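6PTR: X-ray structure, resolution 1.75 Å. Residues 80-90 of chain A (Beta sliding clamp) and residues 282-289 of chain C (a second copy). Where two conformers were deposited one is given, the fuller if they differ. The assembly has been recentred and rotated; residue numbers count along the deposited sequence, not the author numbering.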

# COMPACT_ATOMS: atom_id res chain seq x y z
N TYR A 80 5.40 15.60 10.56
CA TYR A 80 5.37 14.17 10.28
C TYR A 80 6.38 13.43 11.15
O TYR A 80 6.10 12.33 11.61
CB TYR A 80 5.64 13.90 8.80
CG TYR A 80 4.42 14.13 7.93
CD1 TYR A 80 4.11 15.40 7.47
CD2 TYR A 80 3.60 13.07 7.55
CE1 TYR A 80 3.02 15.62 6.66
CE2 TYR A 80 2.48 13.30 6.73
CZ TYR A 80 2.21 14.58 6.30
OH TYR A 80 1.12 14.86 5.50
N LEU A 81 7.56 14.03 11.38
CA LEU A 81 8.53 13.43 12.29
C LEU A 81 7.97 13.32 13.70
O LEU A 81 8.08 12.28 14.35
CB LEU A 81 9.83 14.24 12.30
CG LEU A 81 10.90 13.75 13.29
CD1 LEU A 81 11.30 12.29 13.04
CD2 LEU A 81 12.13 14.68 13.18
N LEU A 82 7.36 14.39 14.20
CA LEU A 82 6.79 14.31 15.53
C LEU A 82 5.72 13.23 15.60
O LEU A 82 5.66 12.46 16.57
CB LEU A 82 6.20 15.65 15.96
CG LEU A 82 5.62 15.67 17.37
CD1 LEU A 82 6.66 15.38 18.45
CD2 LEU A 82 4.95 17.02 17.62
N TYR A 83 4.83 13.18 14.61
CA TYR A 83 3.80 12.14 14.57
C TYR A 83 4.42 10.75 14.60
O TYR A 83 3.96 9.88 15.34
CB TYR A 83 2.96 12.31 13.30
CG TYR A 83 1.76 11.44 13.26
CD1 TYR A 83 0.68 11.69 14.10
CD2 TYR A 83 1.69 10.37 12.38
CE1 TYR A 83 -0.45 10.90 14.06
CE2 TYR A 83 0.55 9.57 12.35
CZ TYR A 83 -0.50 9.85 13.19
OH TYR A 83 -1.64 9.06 13.17
N ASP A 84 5.46 10.53 13.78
CA ASP A 84 6.10 9.22 13.72
C ASP A 84 6.76 8.85 15.04
O ASP A 84 6.73 7.69 15.46
CB ASP A 84 7.13 9.18 12.58
CG ASP A 84 6.48 9.16 11.20
OD1 ASP A 84 5.31 8.76 11.08
OD2 ASP A 84 7.16 9.55 10.22
N ILE A 85 7.34 9.84 15.73
CA ILE A 85 7.90 9.61 17.06
C ILE A 85 6.79 9.21 18.04
O ILE A 85 6.90 8.19 18.74
CB ILE A 85 8.65 10.85 17.55
CG1 ILE A 85 9.98 10.97 16.78
CG2 ILE A 85 8.86 10.80 19.08
CD1 ILE A 85 10.70 12.34 17.01
N VAL A 86 5.73 10.00 18.10
CA VAL A 86 4.68 9.72 19.08
C VAL A 86 3.99 8.39 18.80
O VAL A 86 3.60 7.68 19.73
CB VAL A 86 3.67 10.89 19.13
CG1 VAL A 86 2.56 10.58 20.15
CG2 VAL A 86 4.39 12.16 19.52
N ARG A 87 3.88 8.02 17.53
CA ARG A 87 3.31 6.72 17.17
C ARG A 87 4.00 5.58 17.92
O ARG A 87 3.36 4.63 18.36
CB ARG A 87 3.41 6.51 15.66
CG ARG A 87 2.80 5.20 15.18
CD ARG A 87 3.18 4.90 13.74
NE ARG A 87 2.29 5.54 12.77
CZ ARG A 87 2.70 6.37 11.81
NH1 ARG A 87 3.99 6.67 11.68
NH2 ARG A 87 1.81 6.89 10.97
N LYS A 88 5.33 5.68 18.07
CA LYS A 88 6.14 4.63 18.67
C LYS A 88 6.24 4.71 20.19
O LYS A 88 6.82 3.81 20.81
CB LYS A 88 7.56 4.68 18.11
CG LYS A 88 7.63 4.60 16.61
CD LYS A 88 9.09 4.40 16.15
CE LYS A 88 9.16 4.47 14.64
NZ LYS A 88 10.55 4.23 14.10
N LEU A 89 5.74 5.77 20.78
CA LEU A 89 5.77 5.88 22.23
C LEU A 89 4.60 5.10 22.83
O LEU A 89 3.52 5.08 22.24
CB LEU A 89 5.70 7.34 22.65
CG LEU A 89 6.91 8.15 22.18
CD1 LEU A 89 6.80 9.55 22.69
CD2 LEU A 89 8.19 7.50 22.65
N PRO A 90 4.80 4.47 23.98
CA PRO A 90 3.86 3.45 24.44
C PRO A 90 2.51 4.04 24.79
O PRO A 90 2.41 5.09 25.43
CB PRO A 90 4.55 2.85 25.67
CG PRO A 90 5.50 3.89 26.12
CD PRO A 90 5.96 4.61 24.88
N VAL C 282 15.68 0.76 19.86
CA VAL C 282 16.35 1.07 18.61
C VAL C 282 15.35 1.65 17.62
O VAL C 282 15.64 2.63 16.92
CB VAL C 282 17.03 -0.18 18.02
CG1 VAL C 282 17.51 0.08 16.58
CG2 VAL C 282 18.19 -0.61 18.91
N ASP C 283 14.17 1.04 17.53
CA ASP C 283 13.12 1.56 16.67
C ASP C 283 12.81 3.01 17.02
O ASP C 283 12.73 3.88 16.14
CB ASP C 283 11.87 0.67 16.79
CG ASP C 283 10.79 1.02 15.77
OD1 ASP C 283 11.13 1.60 14.72
OD2 ASP C 283 9.61 0.70 16.02
N ARG C 284 12.66 3.31 18.31
CA ARG C 284 12.32 4.68 18.71
C ARG C 284 13.41 5.67 18.31
O ARG C 284 13.12 6.67 17.64
CB ARG C 284 12.07 4.74 20.22
CG ARG C 284 10.76 4.05 20.62
CD ARG C 284 10.42 4.30 22.08
NE ARG C 284 11.41 3.77 23.02
CZ ARG C 284 11.33 2.58 23.61
NH1 ARG C 284 10.32 1.76 23.35
NH2 ARG C 284 12.27 2.21 24.48
N VAL C 285 14.67 5.41 18.68
CA VAL C 285 15.69 6.44 18.47
C VAL C 285 16.04 6.57 17.00
O VAL C 285 16.45 7.65 16.57
CB VAL C 285 16.96 6.21 19.35
CG1 VAL C 285 16.61 6.27 20.85
CG2 VAL C 285 17.63 4.87 19.02
N SER C 286 15.82 5.52 16.19
CA SER C 286 16.14 5.61 14.77
C SER C 286 15.09 6.37 13.97
O SER C 286 15.26 6.56 12.76
CB SER C 286 16.32 4.21 14.18
OG SER C 286 15.12 3.47 14.21
N THR C 287 14.00 6.80 14.62
CA THR C 287 12.95 7.52 13.91
C THR C 287 13.50 8.78 13.25
O THR C 287 12.97 9.22 12.22
CB THR C 287 11.81 7.89 14.86
OG1 THR C 287 11.40 6.74 15.63
CG2 THR C 287 10.58 8.41 14.09
N ILE C 288 14.56 9.37 13.83
CA ILE C 288 15.08 10.63 13.29
C ILE C 288 16.05 10.43 12.14
O ILE C 288 16.56 11.42 11.60
CB ILE C 288 15.76 11.48 14.38
CG1 ILE C 288 16.96 10.74 14.95
CG2 ILE C 288 14.79 11.78 15.52
CD1 ILE C 288 17.82 11.64 15.87
N SER C 289 16.36 9.19 11.76
CA SER C 289 17.36 9.00 10.72
C SER C 289 16.78 9.24 9.34
O SER C 289 15.55 9.26 9.16
CB SER C 289 17.96 7.59 10.80
OG SER C 289 18.71 7.44 11.99
O HOH W 1 10.43 9.01 10.69
O HOH W 2 8.28 1.72 21.01

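Chain A contributes a helix and the turn that follows it, and the residues that meet chain C, Leu A81, Asp A84, Ile A85 and Lys A88, lie three or four residues apart from one turn to the next, while Leu A89 adds a contact beyond them. This is the period of one helical face, and the intervening backbone bonds, such as Asp A84 N to Tyr A80 O and Ile A85 N to Leu A81 O, both 2.9 Å, confirm the regular geometry. Leu A82, Tyr A83 and Val A86 lie off that face, and their side chains make no contact with the chain C stretch.

Leu A81 opens the contact. Its CA-to-CB bond points sideways, but with chi1 t and chi2 p the end of the side chain comes nearer to chain C. Its CD1 lies 3.6 Å from Thr C287 O and 4.3 Å from Ile C288 CG2; the first is a van der Waals approach to a carbonyl, the second a loose apolar contact.

At Asp A84 the CA-to-CB bond points toward chain C, yet the direct contact is made by carbon: CB sits 3.8 Å from Thr C287 CG2. The carboxylate is engaged in other ways. Asp A84 OD1 forms a salt bridge with Arg A87 NH1 at 2.5 Å, within the same stretch; the distance is short, but an N-H...acceptor angle of 129° makes the hydrogen bond weak. Water 1 links Asp A84 OD2 to the partner, donating to it at 3.3 Å, a weak bond, and to Thr C287 O at 3.0 Å.

One turn on from Leu A81, Ile A85 brings its CG1 to 3.8 Å from Thr C287 CG2, so the threonine methyl packs against both Asp A84 and Ile A85. Ile A85 CD1 also reaches Ile C288 CG2, at 4.4 Å, the same methyl that Leu A81 approaches.

Lys A88 has the largest area covered by the other stretch, 107 Å², and makes all three direct hydrogen bonds of the contact. Its CA-to-CB bond points toward chain C, and after chi1 m the remaining torsions are all t, so the chain is extended and places the ammonium between Asp C283 and Thr C287. There NZ donates to Asp C283 OD1 at 2.8 Å, which is also a salt bridge, to Asp C283 O at 3.0 Å and to Thr C287 OG1 at 3.1 Å. Thr C287 OG1 in turn donates to Arg C284 O at 2.6 Å, so this hydroxyl accepts from the lysine while giving its own proton to its own chain.

The backbone of Lys A88 takes part as well. Water 2 donates to Lys A88 O at 2.6 Å and accepts from Arg C284 NH1 at 3.1 Å, bridging the two copies. The aliphatic part of that arginine packs nearby, with Arg C284 CG 4.1 Å from Lys A88 CB. Leu A89 closes the sequence: its CD2 lies 3.9 Å from Arg C284 CD, extending the contact past the lysine.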